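PDB 5BOI: germination protein YpeB from Bacillus megaterium QM B1551, which takes part in the germination of bacterial spores, probably as an inhibitory protein, and is represented here by its C-terminal, PepSY-containing part. Local coordinates for residues 164-168 with 217-221; 182-188 with 201-207; 211-215 with 226-230. All coordinates share one frame; numbering follows the deposited sequence.

Contact 1 of 3, residues 164-168 with 217-221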
loop_
_atom_site.group_PDB
_atom_site.type_symbol
_atom_site.label_atom_id
_atom_site.label_comp_id
_atom_site.label_asym_id
_atom_site.label_seq_id
_atom_site.Cartn_x
_atom_site.Cartn_y
_atom_site.Cartn_z
ATOM N N PRO A 164 -11.679 17.876 -8.977
ATOM C CA PRO A 164 -11.984 19.294 -9.191
ATOM C C PRO A 164 -10.723 20.140 -9.299
ATOM O O PRO A 164 -9.638 19.704 -8.904
ATOM C CB PRO A 164 -12.783 19.674 -7.940
ATOM C CG PRO A 164 -12.254 18.762 -6.891
ATOM C CD PRO A 164 -11.980 17.457 -7.594
ATOM N N LYS A 165 -10.878 21.345 -9.827
ATOM C CA LYS A 165 -9.786 22.302 -9.899
ATOM C C LYS A 165 -9.610 22.979 -8.540
ATOM O O LYS A 165 -10.598 23.276 -7.865
ATOM C CB LYS A 165 -10.060 23.340 -10.994
ATOM C CG LYS A 165 -8.845 24.126 -11.454
ATOM C CD LYS A 165 -9.195 25.021 -12.636
ATOM C CE LYS A 165 -9.962 24.241 -13.696
ATOM N NZ LYS A 165 -9.147 23.977 -14.921
ATOM N N PRO A 166 -8.358 23.222 -8.129
ATOM C CA PRO A 166 -8.174 23.968 -6.881
ATOM C C PRO A 166 -8.739 25.353 -7.003
ATOM O O PRO A 166 -8.732 25.914 -8.106
ATOM C CB PRO A 166 -6.656 24.034 -6.715
ATOM C CG PRO A 166 -6.130 22.896 -7.517
ATOM C CD PRO A 166 -7.085 22.691 -8.652
ATOM N N LYS A 167 -9.205 25.899 -5.889
ATOM C CA LYS A 167 -9.647 27.298 -5.838
ATOM C C LYS A 167 -8.516 28.241 -5.402
ATOM O O LYS A 167 -8.640 29.467 -5.544
ATOM C CB LYS A 167 -10.834 27.496 -4.883
ATOM C CG LYS A 167 -12.011 26.550 -5.022
ATOM C CD LYS A 167 -12.739 26.669 -6.332
ATOM C CE LYS A 167 -14.012 25.847 -6.267
ATOM N NZ LYS A 167 -13.704 24.406 -6.059
ATOM N N ILE A 168 -7.437 27.692 -4.849
ATOM C CA ILE A 168 -6.267 28.505 -4.524
ATOM C C ILE A 168 -5.048 27.918 -5.222
ATOM O O ILE A 168 -5.016 26.733 -5.543
ATOM C CB ILE A 168 -6.002 28.610 -2.994
ATOM C CG1 ILE A 168 -5.482 27.283 -2.416
ATOM C CG2 ILE A 168 -7.254 29.120 -2.257
ATOM C CD1 ILE A 168 -5.099 27.374 -0.920
ATOM N N ILE A 217 -2.751 20.787 2.865
ATOM C CA ILE A 217 -3.483 22.067 2.893
ATOM C C ILE A 217 -4.676 21.986 1.928
ATOM O O ILE A 217 -4.504 21.679 0.746
ATOM C CB ILE A 217 -2.573 23.250 2.493
ATOM C CG1 ILE A 217 -1.415 23.433 3.478
ATOM C CG2 ILE A 217 -3.362 24.576 2.351
ATOM C CD1 ILE A 217 -1.828 23.631 4.911
ATOM N N ASN A 218 -5.883 22.226 2.439
ATOM C CA ASN A 218 -7.096 22.156 1.622
ATOM C C ASN A 218 -6.971 23.061 0.378
ATOM O O ASN A 218 -6.618 24.233 0.501
ATOM C CB ASN A 218 -8.328 22.563 2.462
ATOM C CG ASN A 218 -9.644 22.327 1.717
ATOM O OD1 ASN A 218 -9.934 22.976 0.710
ATOM N ND2 ASN A 218 -10.439 21.386 2.212
ATOM N N ALA A 219 -7.230 22.517 -0.815
ATOM C CA ALA A 219 -6.989 23.258 -2.078
ATOM C C ALA A 219 -8.087 24.273 -2.396
ATOM O O ALA A 219 -7.981 24.992 -3.396
ATOM C CB ALA A 219 -6.843 22.290 -3.244
ATOM N N ASP A 220 -9.141 24.306 -1.574
ATOM C CA ASP A 220 -10.219 25.306 -1.734
ATOM C C ASP A 220 -10.145 26.392 -0.676
ATOM O O ASP A 220 -10.364 27.562 -0.976
ATOM C CB ASP A 220 -11.600 24.632 -1.689
ATOM C CG ASP A 220 -11.875 23.767 -2.931
ATOM O OD1 ASP A 220 -11.096 23.849 -3.906
ATOM O OD2 ASP A 220 -12.867 23.006 -2.928
ATOM N N THR A 221 -9.860 26.007 0.574
ATOM C CA THR A 221 -9.877 26.963 1.685
ATOM C C THR A 221 -8.496 27.432 2.146
ATOM O O THR A 221 -8.369 28.440 2.847
ATOM C CB THR A 221 -10.571 26.358 2.947
ATOM O OG1 THR A 221 -9.837 25.205 3.391
ATOM C CG2 THR A 221 -12.011 25.966 2.674
HETATM O O HOH W 1 -11.937 22.197 -5.771
#
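K167 runs across D220. Its CB rests on D220 CA, and its CG comes as close as 3.1 Å to D220 OD1, a tight approach. CD passes the same oxygen more loosely. With the chain turned back at CB-CG (chi2 -65°) and again near its end, NZ returns to D220 OD1 at 3.4 Å, a long and weakly hydrogen-bonded salt bridge. A water donates to K165 O and to D220 OD1, the latter at 2.6 Å, tying loop backbone and carboxylate together. The backbones join at A219 O, which accepts K167 N at 2.9 Å and I168 N at 3.1 Å, the second bond the straighter (151° at the hydrogen). The donors approach from opposite faces of the carbonyl plane, so the oxygen is clamped between them.

I168 wraps the other side of the turn. Its CG1 lies between the backbone N and carbonyl carbon (chi1 72°), bringing it over A219 O; CD1 extends to N218 O at 3.8 Å, and CG2 sits 3.7 Å from D220 O. An alanine at this position would lose all three of these approaches and is likely to leave the carbonyls of N218 and D220 without their apolar cover. P166 CB meets A219 CB at 3.9 Å. The receiving turn is shaped by N218, whose OD1 accepts from D220 N, an Asx turn, and from T221 N, which together make an Asx motif; its ND2 bonds to E225.

In the fold, the loop between helix 152-156 and helix 170-175 is thus fastened to the end of strand 211-218. Neighbouring strand 198-208 lies alongside, its Y202 touching both P166 and A219 and bonding through its hydroxyl to I168 O.

Contact 2 of 3, residues 182-188 with 201-207. With SO4 (sulfate ion), chain C.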
loop_
_atom_site.group_PDB
_atom_site.type_symbol
_atom_site.label_atom_id
_atom_site.label_comp_id
_atom_site.label_asym_id
_atom_site.label_seq_id
_atom_site.Cartn_x
_atom_site.Cartn_y
_atom_site.Cartn_z
ATOM N N LYS A 182 10.391 23.860 6.234
ATOM C CA LYS A 182 11.288 23.940 5.087
ATOM C C LYS A 182 10.840 22.961 4.005
ATOM O O LYS A 182 11.143 21.770 4.070
ATOM C CB LYS A 182 12.735 23.655 5.502
ATOM C CG LYS A 182 13.219 24.486 6.683
ATOM C CD LYS A 182 12.950 25.967 6.461
ATOM C CE LYS A 182 13.324 26.794 7.681
ATOM N NZ LYS A 182 14.795 26.811 7.901
ATOM N N VAL A 183 10.120 23.467 3.006
ATOM C CA VAL A 183 9.508 22.597 2.004
ATOM C C VAL A 183 10.547 21.949 1.115
ATOM O O VAL A 183 11.496 22.599 0.674
ATOM C CB VAL A 183 8.511 23.370 1.119
ATOM C CG1 VAL A 183 7.847 22.440 0.123
ATOM C CG2 VAL A 183 7.471 24.052 1.987
ATOM N N MET A 184 10.368 20.661 0.842
ATOM C CA MET A 184 11.246 19.965 -0.092
ATOM C C MET A 184 10.471 19.482 -1.318
ATOM O O MET A 184 11.037 19.296 -2.391
ATOM C CB MET A 184 11.931 18.794 0.610
ATOM C CG MET A 184 12.837 19.243 1.751
ATOM S SD MET A 184 13.132 17.963 2.991
ATOM C CE MET A 184 12.812 16.463 2.063
ATOM N N GLU A 185 9.163 19.315 -1.167
ATOM C CA GLU A 185 8.343 18.771 -2.243
ATOM C C GLU A 185 6.875 19.176 -2.099
ATOM O O GLU A 185 6.367 19.286 -0.981
ATOM C CB GLU A 185 8.468 17.251 -2.266
ATOM C CG GLU A 185 7.685 16.601 -3.382
ATOM C CD GLU A 185 8.271 15.270 -3.810
ATOM O OE1 GLU A 185 9.498 15.084 -3.658
ATOM O OE2 GLU A 185 7.505 14.418 -4.310
ATOM N N GLU A 186 6.202 19.386 -3.223
ATOM C CA GLU A 186 4.759 19.663 -3.214
ATOM C C GLU A 186 4.052 18.940 -4.357
ATOM O O GLU A 186 4.523 18.980 -5.492
ATOM C CB GLU A 186 4.504 21.176 -3.330
ATOM C CG GLU A 186 3.023 21.580 -3.466
ATOM C CD GLU A 186 2.485 21.422 -4.888
ATOM O OE1 GLU A 186 3.216 21.762 -5.839
ATOM O OE2 GLU A 186 1.342 20.948 -5.058
ATOM N N ARG A 187 2.905 18.331 -4.062
ATOM C CA ARG A 187 2.065 17.657 -5.058
ATOM C C ARG A 187 0.587 17.862 -4.725
ATOM O O ARG A 187 0.266 18.248 -3.608
ATOM C CB ARG A 187 2.357 16.159 -5.090
ATOM C CG ARG A 187 3.775 15.778 -5.519
ATOM C CD ARG A 187 4.049 16.119 -6.993
ATOM N NE ARG A 187 5.317 15.523 -7.428
ATOM C CZ ARG A 187 6.517 16.031 -7.177
ATOM N NH1 ARG A 187 6.643 17.171 -6.514
ATOM N NH2 ARG A 187 7.606 15.396 -7.611
ATOM N N LEU A 188 -0.313 17.587 -5.669
ATOM C CA LEU A 188 -1.749 17.516 -5.327
ATOM C C LEU A 188 -2.117 16.129 -4.810
ATOM O O LEU A 188 -1.514 15.124 -5.199
ATOM C CB LEU A 188 -2.622 17.839 -6.534
ATOM C CG LEU A 188 -2.819 19.306 -6.882
ATOM C CD1 LEU A 188 -3.436 19.397 -8.265
ATOM C CD2 LEU A 188 -3.762 19.979 -5.865
ATOM N N CYS A 201 -6.291 18.361 -1.783
ATOM C CA CYS A 201 -5.302 19.128 -1.013
ATOM C C CYS A 201 -3.992 19.337 -1.749
ATOM O O CYS A 201 -3.609 18.531 -2.589
ATOM C CB CYS A 201 -4.955 18.421 0.306
ATOM S SG CYS A 201 -6.315 18.104 1.427
ATOM N N TYR A 202 -3.264 20.392 -1.402
ATOM C CA TYR A 202 -1.840 20.439 -1.750
ATOM C C TYR A 202 -1.101 19.718 -0.637
ATOM O O TYR A 202 -1.303 20.041 0.540
ATOM C CB TYR A 202 -1.334 21.870 -1.845
ATOM C CG TYR A 202 -1.908 22.619 -3.022
ATOM C CD1 TYR A 202 -1.354 22.468 -4.272
ATOM C CD2 TYR A 202 -3.005 23.469 -2.869
ATOM C CE1 TYR A 202 -1.883 23.136 -5.378
ATOM C CE2 TYR A 202 -3.540 24.172 -3.954
ATOM C CZ TYR A 202 -2.971 23.988 -5.220
ATOM O OH TYR A 202 -3.480 24.655 -6.328
ATOM N N GLU A 203 -0.266 18.754 -1.006
ATOM C CA GLU A 203 0.529 18.002 -0.047
ATOM C C GLU A 203 1.950 18.548 -0.055
ATOM O O GLU A 203 2.557 18.675 -1.112
ATOM C CB GLU A 203 0.533 16.513 -0.406
ATOM C CG GLU A 203 1.489 15.686 0.432
ATOM C CD GLU A 203 2.039 14.509 -0.341
ATOM O OE1 GLU A 203 1.240 13.829 -1.022
ATOM O OE2 GLU A 203 3.264 14.268 -0.270
ATOM N N PHE A 204 2.478 18.875 1.118
ATOM C CA PHE A 204 3.841 19.361 1.243
ATOM C C PHE A 204 4.670 18.389 2.074
ATOM O O PHE A 204 4.248 17.968 3.160
ATOM C CB PHE A 204 3.860 20.753 1.901
ATOM C CG PHE A 204 3.181 21.837 1.080
ATOM C CD1 PHE A 204 3.895 22.529 0.108
ATOM C CD2 PHE A 204 1.838 22.152 1.281
ATOM C CE1 PHE A 204 3.288 23.532 -0.663
ATOM C CE2 PHE A 204 1.221 23.142 0.547
ATOM C CZ PHE A 204 1.946 23.843 -0.443
ATOM N N LEU A 205 5.851 18.053 1.572
ATOM C CA LEU A 205 6.816 17.259 2.318
ATOM C C LEU A 205 7.949 18.194 2.713
ATOM O O LEU A 205 8.537 18.864 1.856
ATOM C CB LEU A 205 7.312 16.100 1.456
ATOM C CG LEU A 205 8.197 14.970 1.979
ATOM C CD1 LEU A 205 7.663 14.415 3.266
ATOM C CD2 LEU A 205 8.233 13.882 0.915
ATOM N N GLY A 206 8.250 18.269 4.005
ATOM C CA GLY A 206 9.268 19.196 4.462
ATOM C C GLY A 206 9.818 18.828 5.827
ATOM O O GLY A 206 9.468 17.792 6.396
ATOM N N THR A 207 10.698 19.671 6.349
ATOM C CA THR A 207 11.274 19.408 7.661
ATOM C C THR A 207 10.947 20.540 8.609
ATOM O O THR A 207 11.030 21.715 8.246
ATOM C CB THR A 207 12.793 19.223 7.589
ATOM O OG1 THR A 207 13.402 20.455 7.189
ATOM C CG2 THR A 207 13.151 18.135 6.586
HETATM S S SO4 C . 6.206 12.537 -10.249
HETATM O O1 SO4 C . 5.126 11.551 -10.192
HETATM O O2 SO4 C . 6.706 12.800 -8.904
HETATM O O3 SO4 C . 5.722 13.786 -10.842
HETATM O O4 SO4 C . 7.298 11.991 -11.060
#
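L205 O accepts two successive amides from the partner strand, M184 N at 2.8 Å and E185 N at 3.1 Å. Both donors lie in the carbonyl plane, with C=O...N angles of 157° and 148°, and the shared acceptor is the signature of a classic beta bulge: the register slips by one between V183-G206 and E185-L205. Beyond it the ladder is regular, R187 and E203 exchanging both backbone bonds. G206 suits its place, since a CB there would run into K182 O.

One face of the hairpin carries V183, E186, L188, Y202 and F204. L188 CD2 lies over the Y202 ring, 4.0 Å from its centroid, a CH-pi contact, the two side chains running side by side. E186 comes to the edge of that ring, OE2 standing 3.2 Å from Y202 CD1 near the ring plane. Its aliphatic part serves F204: CG, set anti to the backbone N (chi1 174°), approaches F204 CE1 at 3.4 Å, while V183 CG1 meets the edge of the F204 ring 4.0 Å from CD1.

R187 leaves from the other face. Its NH1 bonds at 3.0 Å to E186 O, in the guanidinium plane, and its NH2 donates at 3.0 Å to O2 of a sulfate ion, probably from the crystallisation liquor. E185 OE2 sits over the guanidinium face, a charge pairing without a directed N-H. On the sheet face that carries E185 and R187, the carboxylate of buried E203 has weak partners in R129, Y131 and R214.

The aromatic face packs on helix 170-175, where Y202 touches A173 and F204 touches K174. A helix packed on an antiparallel sheet, here strands 182-192, 198-208, 211-218 and 224-230 in order, is consistent with a PepSY domain; the bulge is local to this hairpin.

Contact 3 of 3, residues 211-215 with 226-230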
loop_
_atom_site.group_PDB
_atom_site.type_symbol
_atom_site.label_atom_id
_atom_site.label_comp_id
_atom_site.label_asym_id
_atom_site.label_seq_id
_atom_site.Cartn_x
_atom_site.Cartn_y
_atom_site.Cartn_z
ATOM N N ASP A 211 12.982 17.112 11.986
ATOM C CA ASP A 211 11.976 16.065 11.829
ATOM C C ASP A 211 11.283 16.259 10.484
ATOM O O ASP A 211 11.027 17.389 10.085
ATOM C CB ASP A 211 10.939 16.112 12.948
ATOM C CG ASP A 211 11.353 15.328 14.179
ATOM O OD1 ASP A 211 12.239 14.445 14.083
ATOM O OD2 ASP A 211 10.779 15.610 15.253
ATOM N N THR A 212 10.968 15.161 9.805
ATOM C CA THR A 212 10.252 15.239 8.538
ATOM C C THR A 212 8.736 15.121 8.707
ATOM O O THR A 212 8.236 14.225 9.391
ATOM C CB THR A 212 10.750 14.152 7.580
ATOM O OG1 THR A 212 12.156 14.329 7.379
ATOM C CG2 THR A 212 10.028 14.239 6.247
ATOM N N TYR A 213 8.014 16.033 8.057
ATOM C CA TYR A 213 6.556 16.100 8.133
ATOM C C TYR A 213 5.894 16.096 6.769
ATOM O O TYR A 213 6.435 16.660 5.825
ATOM C CB TYR A 213 6.114 17.365 8.855
ATOM C CG TYR A 213 6.363 17.291 10.340
ATOM C CD1 TYR A 213 7.597 17.641 10.864
ATOM C CD2 TYR A 213 5.382 16.827 11.206
ATOM C CE1 TYR A 213 7.842 17.572 12.212
ATOM C CE2 TYR A 213 5.626 16.738 12.565
ATOM C CZ TYR A 213 6.860 17.112 13.060
ATOM O OH TYR A 213 7.112 17.035 14.413
ATOM N N ARG A 214 4.729 15.461 6.682
ATOM C CA ARG A 214 3.844 15.677 5.546
ATOM C C ARG A 214 2.681 16.531 6.031
ATOM O O ARG A 214 2.038 16.219 7.054
ATOM C CB ARG A 214 3.334 14.360 4.966
ATOM C CG ARG A 214 2.581 14.510 3.629
ATOM C CD ARG A 214 2.117 13.123 3.154
ATOM N NE ARG A 214 3.218 12.369 2.564
ATOM C CZ ARG A 214 3.598 11.147 2.930
ATOM N NH1 ARG A 214 2.977 10.492 3.915
ATOM N NH2 ARG A 214 4.605 10.577 2.285
ATOM N N ILE A 215 2.427 17.606 5.304
ATOM C CA ILE A 215 1.339 18.528 5.642
ATOM C C ILE A 215 0.379 18.674 4.476
ATOM O O ILE A 215 0.801 18.959 3.340
ATOM C CB ILE A 215 1.883 19.903 6.043
ATOM C CG1 ILE A 215 2.707 19.785 7.327
ATOM C CG2 ILE A 215 0.699 20.912 6.301
ATOM C CD1 ILE A 215 3.826 20.810 7.433
ATOM N N LYS A 226 -4.502 17.758 7.465
ATOM C CA LYS A 226 -3.741 16.671 8.098
ATOM C C LYS A 226 -2.300 17.088 8.227
ATOM O O LYS A 226 -1.714 17.698 7.299
ATOM C CB LYS A 226 -3.828 15.363 7.289
ATOM C CG LYS A 226 -2.926 14.203 7.835
ATOM C CD LYS A 226 -3.119 12.919 7.041
ATOM C CE LYS A 226 -2.372 11.735 7.699
ATOM N NZ LYS A 226 -2.727 10.484 6.978
ATOM N N VAL A 227 -1.741 16.779 9.389
ATOM C CA VAL A 227 -0.323 16.954 9.645
ATOM C C VAL A 227 0.259 15.665 10.216
ATOM O O VAL A 227 -0.217 15.115 11.230
ATOM C CB VAL A 227 -0.056 18.118 10.619
ATOM C CG1 VAL A 227 1.454 18.166 10.957
ATOM C CG2 VAL A 227 -0.556 19.435 10.011
ATOM N N GLU A 228 1.331 15.187 9.604
ATOM C CA GLU A 228 1.840 13.877 9.963
ATOM C C GLU A 228 3.375 13.839 10.061
ATOM O O GLU A 228 4.088 14.165 9.099
ATOM C CB GLU A 228 1.343 12.887 8.915
ATOM C CG GLU A 228 1.880 11.533 9.068
ATOM C CD GLU A 228 1.856 10.765 7.772
ATOM O OE1 GLU A 228 1.424 11.294 6.707
ATOM O OE2 GLU A 228 2.309 9.620 7.851
ATOM N N LYS A 229 3.904 13.469 11.216
ATOM C CA LYS A 229 5.343 13.212 11.296
ATOM C C LYS A 229 5.742 11.913 10.583
ATOM O O LYS A 229 5.102 10.862 10.756
ATOM C CB LYS A 229 5.818 13.138 12.756
ATOM C CG LYS A 229 7.311 12.892 12.880
ATOM C CD LYS A 229 7.842 13.239 14.276
ATOM C CE LYS A 229 7.112 12.449 15.352
ATOM N NZ LYS A 229 7.980 12.183 16.533
ATOM N N LEU A 230 6.810 11.974 9.790
ATOM C CA LEU A 230 7.334 10.764 9.177
ATOM C C LEU A 230 8.596 10.290 9.919
ATOM O O LEU A 230 9.277 11.073 10.565
ATOM C CB LEU A 230 7.647 11.000 7.698
ATOM C CG LEU A 230 6.575 11.712 6.864
ATOM C CD1 LEU A 230 6.980 11.722 5.389
ATOM C CD2 LEU A 230 5.213 11.062 7.025
#
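D211 begins the strand with its carboxylate beside the K229 chain: OD2 is 3.9 Å from K229 CD, while the charged ends stay apart. T212 follows, its O accepting from L230 N at 2.7 Å, nearly straight, and its CG2 brushing L230 CD1. Y213, on the opposite face of the ladder, lies against K229. The ring's CE2 meets K229 CB at 3.6 Å, K229 CG stands over one ring face, and V227 CG1 approaches CD2 at 4.2 Å.

R214 exchanges backbone bonds with E228, R214 N reaching E228 O and R214 O receiving E228 N, each at 2.8 Å. Their side chains run abreast: the arginine extends with CG anti to the backbone N (chi1 -171°) and bends only at CG-CD, which brings NH1 to E228 OE1 at 3.3 Å. This salt bridge is imperfect, for the donor comes on the syn side but 31° out of the carboxylate plane, the two flat groups turned 55° apart. L230 CD1 covers one guanidinium face, offset toward its rim. The firmer partner of R214 is A107 O, bonded to NH2. E228 OE2 also lies near E108 OE2; R214, salt-bridged to E228 and in a long, weak ion pair with E108, probably offsets this crowding of negative charge.

I215 closes the run, CG1 beside V227 CG1 at 4.2 Å, both side chains pointing the same way.

Strand 211-218 is therefore flanked on both sides: strand 224-230 pairs here, and strand 198-208 bonds to Y213 and I215 across the other edge. R214 reaches from this sheet to strand 104-112, while I215 touches L177 and V181, in the loop following helix 170-175.

Overall arrangement
Contacts 2 and 3 are successive antiparallel hairpins of one sheet, joined where strand 198-208 pairs with strand 211-218: F204 N bonds to I215 O and Y213 N to G206 O, and L205 packs on L230. Contact 1 uses the far end of strand 211-218 but meets a loop in place of a strand. Contact 2 is partly buried, with aromatic packing beneath the helix; contact 3, nearer the surface, combines its strand bonds with an R214-E228 salt bridge and with aliphatic parts of K229 and L230 laid on flat groups. Contact 1, also partly buried, has an exposed charged rim and lacks a strand ladder, depending on a backbone carbonyl that accepts two amides and on a bridging water.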